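Local coordinates for uncharacterized protein (Staphylococcus aureus subsp. aureus, PDB 4H0A), which is of unknown function but belongs to the CAP (cysteine-rich secretory protein) family, its CAP domain following an N-terminal CAP-associated domain, at residues A59-P64 and N202-I207; I90-A95 and S168-T173; N237-A242 and D310-Y315; A272-Y277 and S297-S302. One frame throughout, in Å; residues are numbered along the deposited sequence.

Interaction 1: residues A59-P64 and N202-I207; sequences ADRVYP and NPNQLI. With EDO (1,2-ethanediol), chain D.
The amide of Asn204 lies flat on the ring of Tyr63, the two planes only 3° apart in the tyrosine conformer described here, while Asn204 OD1 takes a hydrogen bond from Arg61 NH1, guanidinium and amide nearly coplanar (11°). Tyr63 CG stands between the backbone N and the carbonyl carbon (chi1 50°), and the ring stacks from there. Asn204 CB sits over its centre in a CH-pi contact, 3.6 Å from the centroid, and Asn204 CG is 3.5 Å from Tyr63 CG. The bond from Arg61 NH1 to Asn204 OD1, 3.0 Å long, runs onto a lone pair; a second, from NH1 to the backbone O, is more bent and tilted from both planes. The contact joins edge strand 61-65 of the N-terminal antiparallel sheet to helix 201-219, which packs on strand 306-312 of the CAP sheet. Ile207 CG2 covers the centre of one guanidinium face, 3.5 Å from Arg61 CZ, and Tyr63 CE1 lies off-centre over the opposite face. NH2 turns to Glu211 in a salt bridge and to Ser208. A 1,2-ethanediol, probably from the crystallisation liquor, gives OD1 a second donor through O2; ND2 donates to its O1 and to Glu200 O.

Interaction 2: residues I90-A95 and S168-T173; sequences IVSVYA and SVRFLT. With EDO (1,2-ethanediol), chain C.
Val93 and Phe171 form a hydrogen-bonded pair, with Val93 N to Phe171 O at 2.8 Å and a return bond from Phe171 N to Val93 O, where strands 89-96 and 166-172 run antiparallel in the middle of the N-terminal sheet. Ala95 and Val169 repeat the pattern, and Thr173 N reaches Val91 O at 3.0 Å. On its other flank, against strand 79-86, the first strand has a classic beta bulge, Val91 and Ser92 both facing Ser84. The CA-H groups of Ser92, Arg170 and Leu172 point at carbonyl oxygens of the facing strand, Arg170 CA lying 3.2 Å from Val93 O.

Side chains meet on the face that carries Ser92, Tyr94, Arg170 and Leu172. Ser92 OG, anti to its backbone N (chi1 178°), lies 3.3 Å from Arg170 CD, while Arg170 CB meets the edge of the Tyr94 ring. Tyr94 OH touches Ser168 CB at 3.5 Å, and a water bridges the hydroxyls of Tyr94 and Ser168.

Arg170 NH1 binds O1 of a 1,2-ethanediol at 3.0 Å, and NE bonds to Gln156. The buried charge is probably balanced by Asp281, in a salt bridge that runs from the N-terminal sheet to a residue of the CAP region.

Interaction 3: residues N237-A242 and D310-Y315; sequences NNLYEA and DVMRDY
Helix 229-242 packs against the end of strand 306-312 and the type II' hairpin turn, Met312 to Tyr315, that leads into strand 315-322; this is the helix-on-sheet layering of the CAP domain's alpha-beta-alpha sandwich. Leu239 carries the contact. Its CG is anti to the backbone N (chi1 -165°), which carries the branch toward the strand, where the two methyls part. CD2 presses on Met312 CG at 3.4 Å, tighter than usual for two carbons, and lies 3.7 Å from Asp310 OD2. CD1 meets Tyr315 CB, also at 3.7 Å, and approaches the near end of the ring obliquely. Leu239 and Met312, a selenomethionine, slide past each other in opposite directions, whereas Leu239 crosses Asp310 and Tyr315 at a slant. Met312 SE approaches Tyr240 N only loosely, at 4.4 Å. No hydrogen bond joins the two segments, so the contact rests on van der Waals packing. Phe252 also touches Leu239, and the ring of Tyr315 meets that of Tyr277 from strand 270-277. Behind the strand, Val311 points away from helix 229-242 and packs on Gln205 and Leu206 of helix 201-219.

Interaction 4: residues A272-Y277 and S297-S302; sequences AQNVGY and SRLLNS
Arg298 and Asn274 make the polar part of this contact, between the C-terminal end of helix 293-299 and strand 270-277 of the CAP-domain sheet. Arg298 NH1 donates a weak hydrogen bond to Asn274 OD1, long at 3.5 Å but nearly straight at 172°. OD1 lies at the edge of the guanidinium, in its plane, although the amide plane is turned 49° from it. NH1 is also 3.0 Å from Gln273 O, but the angle there is too poor for a hydrogen bond. The firmer partner of the asparagine lies outside the two segments, where ND2 bonds to His295 O in the same helix as Arg298.

Van der Waals contacts come from the aliphatic part of the arginine. Its chain is extended from CG to NE (chi3 -176°) and runs beside Ala272, whose CB is 3.7 Å from both Arg298 CG and NE. Arg298 CD makes a tight C...O contact with Asn274 OD1, at 3.0 Å shorter than usual. On the other branch of the amide, ND2 rests 3.8 Å from Leu299 CG. Phe320 of the adjacent strand 315-322 touches Asn274, Arg298 and Leu299, and Trp289 touches Asn274 and Leu299.

Asn274 thus works as a two-way polar link: its ND2 satisfies a helix carbonyl while its oxygen faces the arginine. The weak bond leaves the methylene contacts with Ala272 and Asn274 as the main part of Arg298's hold on the strand.

How the interactions relate
From the N terminus, the chain first enters interaction 1 at 59-64, whose loop closes at helix 201-219 after the rest of the N-terminal sheet has been laid down. Interaction 2 is nested inside that loop and joins two neighbouring strands of the same sheet. Interaction 3 opens only afterwards, at helix 229-242, and closes at the 310-315 turn; interaction 4 nests within it, and both reach the CAP-domain sheet. Interactions 1 and 3 touch where Asn202 and Leu206 pack on 310-313, so helix 201-219 connects the N-terminal sheet with the CAP sheet. Interactions 3 and 4 meet where Asn238 packs on Gln273 and Asp314 on Tyr277. Interaction 2 lies across the chain's centre from both 3 and 4.

Interaction 1: residues A59-P64 and N202-I207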
loop_
_atom_site.group_PDB
_atom_site.type_symbol
_atom_site.label_atom_id
_atom_site.label_comp_id
_atom_site.label_asym_id
_atom_site.label_seq_id
_atom_site.Cartn_x
_atom_site.Cartn_y
_atom_site.Cartn_z
ATOM N N ALA A 59 -0.137 -5.763 19.195
ATOM C CA ALA A 59 -0.532 -5.093 17.960
ATOM C C ALA A 59 -1.944 -4.535 18.081
ATOM O O ALA A 59 -2.755 -5.024 18.876
ATOM C CB ALA A 59 -0.449 -6.056 16.783
ATOM N N ASP A 60 -2.230 -3.498 17.301
ATOM C CA ASP A 60 -3.545 -2.858 17.310
ATOM C C ASP A 60 -4.590 -3.732 16.630
ATOM O O ASP A 60 -5.744 -3.752 17.045
ATOM C CB ASP A 60 -3.465 -1.493 16.606
ATOM C CG ASP A 60 -2.587 -0.519 17.375
ATOM O OD1 ASP A 60 -2.948 -0.168 18.514
ATOM O OD2 ASP A 60 -1.501 -0.178 16.873
ATOM N N ARG A 61 -4.164 -4.456 15.599
ATOM C CA ARG A 61 -5.015 -5.271 14.751
ATOM C C ARG A 61 -4.213 -6.477 14.265
ATOM O O ARG A 61 -3.059 -6.285 13.879
ATOM C CB ARG A 61 -5.390 -4.348 13.554
ATOM C CG ARG A 61 -6.601 -4.693 12.779
ATOM C CD ARG A 61 -7.183 -3.527 12.006
ATOM N NE ARG A 61 -6.227 -2.772 11.174
ATOM C CZ ARG A 61 -6.083 -2.853 9.850
ATOM N NH1 ARG A 61 -6.776 -3.740 9.148
ATOM N NH2 ARG A 61 -5.232 -2.049 9.218
ATOM N N VAL A 62 -4.785 -7.696 14.284
ATOM C CA VAL A 62 -4.125 -8.904 13.752
ATOM C C VAL A 62 -5.152 -9.630 12.925
ATOM O O VAL A 62 -6.244 -9.871 13.433
ATOM C CB VAL A 62 -3.543 -9.835 14.841
ATOM C CG1 VAL A 62 -2.901 -11.087 14.222
ATOM C CG2 VAL A 62 -2.545 -9.082 15.727
ATOM N N TYR A 63 -4.828 -9.980 11.666
ATOM C CA TYR A 63 -5.793 -10.633 10.787
ATOM C C TYR A 63 -5.130 -11.493 9.718
ATOM O O TYR A 63 -4.050 -11.158 9.229
ATOM C CB TYR A 63 -6.667 -9.573 10.087
ATOM C CG TYR A 63 -5.874 -8.467 9.425
ATOM C CD1 TYR A 63 -5.432 -7.370 10.154
ATOM C CD2 TYR A 63 -5.572 -8.511 8.067
ATOM C CE1 TYR A 63 -4.690 -6.353 9.555
ATOM C CE2 TYR A 63 -4.850 -7.490 7.453
ATOM C CZ TYR A 63 -4.403 -6.413 8.201
ATOM O OH TYR A 63 -3.673 -5.415 7.587
ATOM N N PRO A 64 -5.812 -12.560 9.283
ATOM C CA PRO A 64 -5.252 -13.375 8.204
ATOM C C PRO A 64 -5.520 -12.765 6.835
ATOM O O PRO A 64 -6.485 -12.027 6.649
ATOM C CB PRO A 64 -6.018 -14.695 8.340
ATOM C CG PRO A 64 -7.362 -14.285 8.864
ATOM C CD PRO A 64 -7.124 -13.088 9.742
ATOM N N ASN A 202 -11.101 -8.709 3.158
ATOM C CA ASN A 202 -11.744 -7.496 2.611
ATOM C C ASN A 202 -11.991 -6.394 3.670
ATOM O O ASN A 202 -11.530 -5.275 3.459
ATOM C CB ASN A 202 -13.067 -7.838 1.911
ATOM C CG ASN A 202 -12.926 -8.516 0.567
ATOM O OD1 ASN A 202 -11.873 -8.479 -0.081
ATOM N ND2 ASN A 202 -14.016 -9.128 0.104
ATOM N N PRO A 203 -12.649 -6.641 4.817
ATOM C CA PRO A 203 -12.851 -5.531 5.776
ATOM C C PRO A 203 -11.537 -4.965 6.331
ATOM O O PRO A 203 -11.472 -3.778 6.611
ATOM C CB PRO A 203 -13.707 -6.157 6.895
ATOM C CG PRO A 203 -13.618 -7.620 6.699
ATOM C CD PRO A 203 -13.323 -7.878 5.264
ATOM N N ASN A 204 -10.496 -5.798 6.500
ATOM C CA ASN A 204 -9.215 -5.304 7.028
ATOM C C ASN A 204 -8.428 -4.549 5.952
ATOM O O ASN A 204 -7.694 -3.620 6.304
ATOM C CB ASN A 204 -8.401 -6.431 7.629
ATOM C CG ASN A 204 -8.874 -6.712 9.021
ATOM O OD1 ASN A 204 -8.635 -5.900 9.913
ATOM N ND2 ASN A 204 -9.671 -7.757 9.216
ATOM N N GLN A 205 -8.583 -4.909 4.654
ATOM C CA GLN A 205 -7.923 -4.156 3.580
ATOM C C GLN A 205 -8.550 -2.774 3.506
ATOM O O GLN A 205 -7.852 -1.809 3.236
ATOM C CB GLN A 205 -8.025 -4.862 2.212
ATOM C CG GLN A 205 -7.290 -6.201 2.092
ATOM C CD GLN A 205 -5.833 -6.139 2.462
ATOM O OE1 GLN A 205 -5.392 -6.752 3.438
ATOM N NE2 GLN A 205 -5.050 -5.424 1.677
ATOM N N LEU A 206 -9.880 -2.682 3.752
ATOM C CA LEU A 206 -10.569 -1.389 3.746
ATOM C C LEU A 206 -10.036 -0.512 4.890
ATOM O O LEU A 206 -9.797 0.677 4.680
ATOM C CB LEU A 206 -12.101 -1.573 3.874
ATOM C CG LEU A 206 -12.932 -0.288 4.018
ATOM C CD1 LEU A 206 -12.688 0.664 2.830
ATOM C CD2 LEU A 206 -14.407 -0.613 4.149
ATOM N N ILE A 207 -9.834 -1.095 6.097
ATOM C CA ILE A 207 -9.295 -0.336 7.235
ATOM C C ILE A 207 -7.867 0.116 6.906
ATOM O O ILE A 207 -7.517 1.253 7.202
ATOM C CB ILE A 207 -9.360 -1.139 8.569
ATOM C CG1 ILE A 207 -10.832 -1.333 8.990
ATOM C CG2 ILE A 207 -8.588 -0.399 9.693
ATOM C CD1 ILE A 207 -11.060 -2.543 9.867
HETATM C C1 EDO D . -9.395 -8.623 12.972
HETATM O O1 EDO D . -10.247 -9.082 11.862
HETATM C C2 EDO D . -8.682 -7.274 12.764
HETATM O O2 EDO D . -9.578 -6.146 12.514
HETATM O O HOH W 1 -3.697 -4.734 4.934
#

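Interaction 2: residues I90-A95 and S168-T173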
loop_
_atom_site.group_PDB
_atom_site.type_symbol
_atom_site.label_atom_id
_atom_site.label_comp_id
_atom_site.label_asym_id
_atom_site.label_seq_id
_atom_site.Cartn_x
_atom_site.Cartn_y
_atom_site.Cartn_z
ATOM N N ILE A 90 8.506 -12.897 10.589
ATOM C CA ILE A 90 8.237 -11.667 9.855
ATOM C C ILE A 90 8.802 -11.805 8.437
ATOM O O ILE A 90 9.996 -12.086 8.283
ATOM C CB ILE A 90 8.837 -10.447 10.589
ATOM C CG1 ILE A 90 8.168 -10.264 11.984
ATOM C CG2 ILE A 90 8.688 -9.162 9.733
ATOM C CD1 ILE A 90 8.960 -9.308 12.933
ATOM N N VAL A 91 7.952 -11.629 7.408
ATOM C CA VAL A 91 8.391 -11.706 6.001
ATOM C C VAL A 91 8.278 -10.342 5.306
ATOM O O VAL A 91 8.766 -10.201 4.186
ATOM C CB VAL A 91 7.623 -12.782 5.199
ATOM C CG1 VAL A 91 7.885 -14.177 5.766
ATOM C CG2 VAL A 91 6.125 -12.495 5.149
ATOM N N SER A 92 7.611 -9.357 5.932
ATOM C CA SER A 92 7.449 -8.050 5.321
ATOM C C SER A 92 7.097 -7.011 6.346
ATOM O O SER A 92 6.386 -7.322 7.305
ATOM C CB SER A 92 6.339 -8.104 4.277
ATOM O OG SER A 92 6.122 -6.840 3.681
ATOM N N VAL A 93 7.571 -5.769 6.135
ATOM C CA VAL A 93 7.234 -4.638 6.996
ATOM C C VAL A 93 7.033 -3.414 6.132
ATOM O O VAL A 93 7.998 -2.936 5.538
ATOM C CB VAL A 93 8.274 -4.334 8.111
ATOM C CG1 VAL A 93 7.799 -3.153 8.978
ATOM C CG2 VAL A 93 8.529 -5.560 8.981
ATOM N N TYR A 94 5.800 -2.904 6.062
ATOM C CA TYR A 94 5.508 -1.629 5.410
ATOM C C TYR A 94 5.658 -0.583 6.514
ATOM O O TYR A 94 5.061 -0.770 7.568
ATOM C CB TYR A 94 4.095 -1.633 4.796
ATOM C CG TYR A 94 3.644 -0.254 4.368
ATOM C CD1 TYR A 94 4.061 0.293 3.161
ATOM C CD2 TYR A 94 2.887 0.544 5.221
ATOM C CE1 TYR A 94 3.686 1.583 2.784
ATOM C CE2 TYR A 94 2.529 1.841 4.867
ATOM C CZ TYR A 94 2.932 2.356 3.649
ATOM O OH TYR A 94 2.570 3.633 3.314
ATOM N N ALA A 95 6.465 0.468 6.326
ATOM C CA ALA A 95 6.659 1.460 7.390
ATOM C C ALA A 95 6.551 2.867 6.877
ATOM O O ALA A 95 7.081 3.173 5.814
ATOM C CB ALA A 95 8.029 1.271 8.030
ATOM N N SER A 168 7.428 6.185 2.031
ATOM C CA SER A 168 7.327 4.972 2.829
ATOM C C SER A 168 8.282 3.927 2.279
ATOM O O SER A 168 8.780 4.078 1.161
ATOM C CB SER A 168 5.886 4.459 2.780
ATOM O OG SER A 168 5.429 4.296 1.448
ATOM N N VAL A 169 8.582 2.901 3.071
ATOM C CA VAL A 169 9.456 1.807 2.637
ATOM C C VAL A 169 8.840 0.495 3.064
ATOM O O VAL A 169 8.329 0.397 4.182
ATOM C CB VAL A 169 10.899 1.927 3.195
ATOM C CG1 VAL A 169 11.778 0.769 2.704
ATOM C CG2 VAL A 169 11.522 3.276 2.839
ATOM N N ARG A 170 8.899 -0.519 2.195
ATOM C CA ARG A 170 8.471 -1.859 2.555
ATOM C C ARG A 170 9.655 -2.773 2.405
ATOM O O ARG A 170 10.153 -2.921 1.289
ATOM C CB ARG A 170 7.282 -2.375 1.723
ATOM C CG ARG A 170 6.993 -3.876 1.982
ATOM C CD ARG A 170 5.570 -4.257 1.659
ATOM N NE ARG A 170 5.282 -4.108 0.235
ATOM C CZ ARG A 170 4.063 -4.146 -0.295
ATOM N NH1 ARG A 170 2.999 -4.356 0.477
ATOM N NH2 ARG A 170 3.896 -3.987 -1.600
ATOM N N PHE A 171 10.141 -3.351 3.520
ATOM C CA PHE A 171 11.211 -4.349 3.467
ATOM C C PHE A 171 10.521 -5.693 3.392
ATOM O O PHE A 171 9.582 -5.910 4.163
ATOM C CB PHE A 171 12.140 -4.256 4.675
ATOM C CG PHE A 171 13.073 -3.070 4.631
ATOM C CD1 PHE A 171 12.713 -1.864 5.211
ATOM C CD2 PHE A 171 14.344 -3.183 4.075
ATOM C CE1 PHE A 171 13.594 -0.784 5.211
ATOM C CE2 PHE A 171 15.222 -2.103 4.077
ATOM C CZ PHE A 171 14.841 -0.909 4.641
ATOM N N LEU A 172 10.929 -6.583 2.476
ATOM C CA LEU A 172 10.255 -7.877 2.355
ATOM C C LEU A 172 11.142 -8.943 1.725
ATOM O O LEU A 172 12.142 -8.634 1.081
ATOM C CB LEU A 172 8.933 -7.746 1.559
ATOM C CG LEU A 172 8.988 -7.561 0.019
ATOM C CD1 LEU A 172 7.580 -7.407 -0.538
ATOM C CD2 LEU A 172 9.826 -6.341 -0.387
ATOM N N THR A 173 10.761 -10.210 1.928
ATOM C CA THR A 173 11.499 -11.338 1.369
ATOM C C THR A 173 11.095 -11.565 -0.075
ATOM O O THR A 173 10.047 -11.098 -0.517
ATOM C CB THR A 173 11.253 -12.613 2.180
ATOM O OG1 THR A 173 9.883 -12.985 2.042
ATOM C CG2 THR A 173 11.613 -12.450 3.650
HETATM C C1 EDO C . 1.137 -4.793 3.375
HETATM O O1 EDO C . 2.540 -4.597 3.403
HETATM C C2 EDO C . 0.955 -6.334 3.402
HETATM O O2 EDO C . -0.409 -6.674 3.322
HETATM O O HOH W 2 2.607 4.612 0.743
#

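Interaction 3: residues N237-A242 and D310-Y315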
loop_
_atom_site.group_PDB
_atom_site.type_symbol
_atom_site.label_atom_id
_atom_site.label_comp_id
_atom_site.label_asym_id
_atom_site.label_seq_id
_atom_site.Cartn_x
_atom_site.Cartn_y
_atom_site.Cartn_z
ATOM N N ASN A 237 -22.347 -0.223 -2.513
ATOM C CA ASN A 237 -23.414 -0.380 -3.516
ATOM C C ASN A 237 -22.930 -0.008 -4.890
ATOM O O ASN A 237 -23.264 -0.696 -5.857
ATOM C CB ASN A 237 -24.647 0.475 -3.184
ATOM C CG ASN A 237 -25.600 -0.187 -2.241
ATOM O OD1 ASN A 237 -25.610 -1.408 -2.095
ATOM N ND2 ASN A 237 -26.435 0.593 -1.582
ATOM N N ASN A 238 -22.150 1.074 -4.992
ATOM C CA ASN A 238 -21.622 1.522 -6.281
ATOM C C ASN A 238 -20.700 0.455 -6.851
ATOM O O ASN A 238 -20.782 0.139 -8.035
ATOM C CB ASN A 238 -20.883 2.862 -6.135
ATOM C CG ASN A 238 -20.572 3.563 -7.424
ATOM O OD1 ASN A 238 -21.092 3.234 -8.497
ATOM N ND2 ASN A 238 -19.749 4.593 -7.335
ATOM N N LEU A 239 -19.895 -0.161 -5.991
ATOM C CA LEU A 239 -18.976 -1.203 -6.427
ATOM C C LEU A 239 -19.712 -2.472 -6.828
ATOM O O LEU A 239 -19.402 -3.058 -7.865
ATOM C CB LEU A 239 -17.975 -1.513 -5.312
ATOM C CG LEU A 239 -16.747 -2.294 -5.707
ATOM C CD1 LEU A 239 -16.066 -1.653 -6.906
ATOM C CD2 LEU A 239 -15.769 -2.356 -4.548
ATOM N N TYR A 240 -20.693 -2.885 -6.014
ATOM C CA TYR A 240 -21.520 -4.055 -6.296
ATOM C C TYR A 240 -22.313 -3.858 -7.600
ATOM O O TYR A 240 -22.355 -4.772 -8.426
ATOM C CB TYR A 240 -22.480 -4.314 -5.122
ATOM C CG TYR A 240 -23.203 -5.638 -5.211
ATOM C CD1 TYR A 240 -24.400 -5.753 -5.905
ATOM C CD2 TYR A 240 -22.698 -6.773 -4.586
ATOM C CE1 TYR A 240 -25.066 -6.971 -6.000
ATOM C CE2 TYR A 240 -23.359 -7.997 -4.664
ATOM C CZ TYR A 240 -24.555 -8.090 -5.358
ATOM O OH TYR A 240 -25.201 -9.304 -5.429
ATOM N N GLU A 241 -22.931 -2.672 -7.786
ATOM C CA GLU A 241 -23.716 -2.371 -8.996
ATOM C C GLU A 241 -22.831 -2.256 -10.235
ATOM O O GLU A 241 -23.279 -2.617 -11.321
ATOM C CB GLU A 241 -24.541 -1.076 -8.840
ATOM C CG GLU A 241 -25.807 -1.252 -8.016
ATOM C CD GLU A 241 -26.966 -1.887 -8.766
ATOM O OE1 GLU A 241 -27.451 -1.274 -9.745
ATOM O OE2 GLU A 241 -27.401 -2.990 -8.364
ATOM N N ALA A 242 -21.601 -1.733 -10.088
ATOM C CA ALA A 242 -20.678 -1.576 -11.215
ATOM C C ALA A 242 -20.205 -2.934 -11.765
ATOM O O ALA A 242 -19.987 -3.042 -12.974
ATOM C CB ALA A 242 -19.477 -0.738 -10.801
ATOM N N ASP A 310 -14.869 0.866 -0.037
ATOM C CA ASP A 310 -15.140 -0.558 -0.024
ATOM C C ASP A 310 -14.024 -1.296 -0.739
ATOM O O ASP A 310 -13.382 -0.740 -1.624
ATOM C CB ASP A 310 -16.491 -0.878 -0.683
ATOM C CG ASP A 310 -16.951 -2.312 -0.440
ATOM O OD1 ASP A 310 -16.698 -2.842 0.665
ATOM O OD2 ASP A 310 -17.556 -2.895 -1.343
ATOM N N VAL A 311 -13.759 -2.522 -0.296
ATOM C CA VAL A 311 -12.795 -3.423 -0.920
ATOM C C VAL A 311 -13.491 -4.755 -1.121
ATOM O O VAL A 311 -13.925 -5.341 -0.137
ATOM C CB VAL A 311 -11.499 -3.586 -0.077
ATOM C CG1 VAL A 311 -10.538 -4.585 -0.738
ATOM C CG2 VAL A 311 -10.824 -2.237 0.150
HETATM N N MSE A 312 -13.641 -5.229 -2.360
HETATM C CA MSE A 312 -14.189 -6.567 -2.567
HETATM C C MSE A 312 -13.467 -7.218 -3.715
HETATM O O MSE A 312 -13.508 -6.724 -4.844
HETATM C CB MSE A 312 -15.717 -6.648 -2.740
HETATM C CG MSE A 312 -16.360 -5.489 -3.437
HETATM SE SE MSE A 312 -18.276 -5.857 -3.754
HETATM C CE MSE A 312 -18.864 -6.164 -1.884
ATOM N N ARG A 313 -12.755 -8.318 -3.377
ATOM C CA ARG A 313 -11.969 -9.159 -4.268
ATOM C C ARG A 313 -10.857 -8.312 -4.914
ATOM O O ARG A 313 -9.980 -7.832 -4.183
ATOM C CB ARG A 313 -12.862 -9.896 -5.298
ATOM N N ASP A 314 -10.940 -8.054 -6.231
ATOM C CA ASP A 314 -9.923 -7.327 -6.977
ATOM C C ASP A 314 -10.112 -5.798 -6.939
ATOM O O ASP A 314 -9.180 -5.088 -7.320
ATOM C CB ASP A 314 -9.946 -7.827 -8.439
ATOM C CG ASP A 314 -9.215 -9.141 -8.650
ATOM O OD1 ASP A 314 -9.053 -9.900 -7.664
ATOM O OD2 ASP A 314 -8.817 -9.418 -9.806
ATOM N N TYR A 315 -11.271 -5.280 -6.476
ATOM C CA TYR A 315 -11.537 -3.843 -6.518
ATOM C C TYR A 315 -11.356 -3.095 -5.189
ATOM O O TYR A 315 -11.663 -3.616 -4.121
ATOM C CB TYR A 315 -12.962 -3.586 -6.999
ATOM C CG TYR A 315 -13.181 -3.782 -8.483
ATOM C CD1 TYR A 315 -13.151 -2.703 -9.361
ATOM C CD2 TYR A 315 -13.524 -5.026 -8.999
ATOM C CE1 TYR A 315 -13.403 -2.866 -10.723
ATOM C CE2 TYR A 315 -13.781 -5.203 -10.358
ATOM C CZ TYR A 315 -13.727 -4.118 -11.219
ATOM O OH TYR A 315 -13.958 -4.264 -12.572
#

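Interaction 4: residues A272-Y277 and S297-S302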
loop_
_atom_site.group_PDB
_atom_site.type_symbol
_atom_site.label_atom_id
_atom_site.label_comp_id
_atom_site.label_asym_id
_atom_site.label_seq_id
_atom_site.Cartn_x
_atom_site.Cartn_y
_atom_site.Cartn_z
ATOM N N ALA A 272 -15.657 13.314 -4.821
ATOM C CA ALA A 272 -14.872 12.639 -5.856
ATOM C C ALA A 272 -14.658 11.190 -5.469
ATOM O O ALA A 272 -15.035 10.794 -4.364
ATOM C CB ALA A 272 -13.544 13.344 -6.053
ATOM N N GLN A 273 -14.073 10.391 -6.370
ATOM C CA GLN A 273 -13.872 8.972 -6.116
ATOM C C GLN A 273 -12.603 8.449 -6.767
ATOM O O GLN A 273 -12.337 8.758 -7.926
ATOM C CB GLN A 273 -15.078 8.195 -6.659
ATOM C CG GLN A 273 -15.051 6.692 -6.394
ATOM C CD GLN A 273 -16.259 5.983 -6.955
ATOM O OE1 GLN A 273 -17.119 6.569 -7.624
ATOM N NE2 GLN A 273 -16.329 4.685 -6.711
ATOM N N ASN A 274 -11.859 7.612 -6.031
ATOM C CA ASN A 274 -10.675 6.925 -6.528
ATOM C C ASN A 274 -11.010 5.461 -6.590
ATOM O O ASN A 274 -11.618 4.944 -5.649
ATOM C CB ASN A 274 -9.465 7.179 -5.633
ATOM C CG ASN A 274 -8.792 8.501 -5.859
ATOM O OD1 ASN A 274 -9.237 9.312 -6.659
ATOM N ND2 ASN A 274 -7.725 8.767 -5.127
ATOM N N VAL A 275 -10.658 4.793 -7.693
ATOM C CA VAL A 275 -10.936 3.370 -7.880
ATOM C C VAL A 275 -9.671 2.674 -8.385
ATOM O O VAL A 275 -8.863 3.293 -9.080
ATOM C CB VAL A 275 -12.132 3.135 -8.852
ATOM C CG1 VAL A 275 -12.474 1.650 -8.958
ATOM C CG2 VAL A 275 -13.358 3.931 -8.420
ATOM N N GLY A 276 -9.519 1.404 -8.019
ATOM C CA GLY A 276 -8.409 0.558 -8.439
ATOM C C GLY A 276 -8.871 -0.860 -8.698
ATOM O O GLY A 276 -9.742 -1.345 -7.974
ATOM N N TYR A 277 -8.304 -1.538 -9.729
ATOM C CA TYR A 277 -8.668 -2.917 -10.094
ATOM C C TYR A 277 -7.465 -3.887 -10.057
ATOM O O TYR A 277 -6.359 -3.529 -10.447
ATOM C CB TYR A 277 -9.298 -2.941 -11.503
ATOM C CG TYR A 277 -9.646 -4.336 -11.986
ATOM C CD1 TYR A 277 -10.536 -5.137 -11.278
ATOM C CD2 TYR A 277 -9.040 -4.878 -13.116
ATOM C CE1 TYR A 277 -10.832 -6.436 -11.693
ATOM C CE2 TYR A 277 -9.335 -6.172 -13.546
ATOM C CZ TYR A 277 -10.230 -6.952 -12.827
ATOM O OH TYR A 277 -10.543 -8.233 -13.226
ATOM N N SER A 297 -4.411 14.249 -6.377
ATOM C CA SER A 297 -5.062 15.502 -5.963
ATOM C C SER A 297 -6.271 15.246 -5.056
ATOM O O SER A 297 -6.511 16.039 -4.153
ATOM C CB SER A 297 -5.465 16.353 -7.172
ATOM O OG SER A 297 -6.570 15.837 -7.896
ATOM N N ARG A 298 -6.993 14.129 -5.255
ATOM C CA ARG A 298 -8.130 13.781 -4.396
ATOM C C ARG A 298 -7.649 13.304 -3.022
ATOM O O ARG A 298 -8.188 13.752 -2.010
ATOM C CB ARG A 298 -9.017 12.705 -5.046
ATOM C CG ARG A 298 -9.802 13.227 -6.245
ATOM C CD ARG A 298 -10.150 12.118 -7.211
ATOM N NE ARG A 298 -10.827 12.612 -8.409
ATOM C CZ ARG A 298 -11.061 11.892 -9.505
ATOM N NH1 ARG A 298 -10.669 10.618 -9.573
ATOM N NH2 ARG A 298 -11.669 12.442 -10.549
ATOM N N LEU A 299 -6.643 12.401 -2.981
ATOM C CA LEU A 299 -6.086 11.904 -1.708
ATOM C C LEU A 299 -5.538 13.039 -0.850
ATOM O O LEU A 299 -5.734 13.040 0.360
ATOM C CB LEU A 299 -4.938 10.904 -1.947
ATOM C CG LEU A 299 -5.289 9.478 -2.339
ATOM C CD1 LEU A 299 -4.052 8.746 -2.808
ATOM C CD2 LEU A 299 -5.916 8.724 -1.186
ATOM N N LEU A 300 -4.835 13.991 -1.480
ATOM C CA LEU A 300 -4.198 15.115 -0.790
ATOM C C LEU A 300 -4.999 16.416 -0.900
ATOM O O LEU A 300 -4.416 17.496 -0.798
ATOM C CB LEU A 300 -2.797 15.328 -1.386
ATOM C CG LEU A 300 -1.921 14.081 -1.490
ATOM C CD1 LEU A 300 -0.619 14.409 -2.179
ATOM C CD2 LEU A 300 -1.686 13.456 -0.113
ATOM N N ASN A 301 -6.324 16.330 -1.052
ATOM C CA ASN A 301 -7.148 17.527 -1.147
ATOM C C ASN A 301 -7.366 18.108 0.250
ATOM O O ASN A 301 -7.899 17.420 1.121
ATOM C CB ASN A 301 -8.484 17.196 -1.795
ATOM C CG ASN A 301 -9.158 18.390 -2.394
ATOM O OD1 ASN A 301 -9.137 19.481 -1.824
ATOM N ND2 ASN A 301 -9.795 18.208 -3.542
ATOM N N SER A 302 -6.963 19.365 0.468
ATOM C CA SER A 302 -7.139 20.018 1.765
ATOM C C SER A 302 -8.617 20.300 2.084
ATOM O O SER A 302 -8.957 20.422 3.258
ATOM C CB SER A 302 -6.358 21.328 1.810
ATOM O OG SER A 302 -6.737 22.192 0.749
#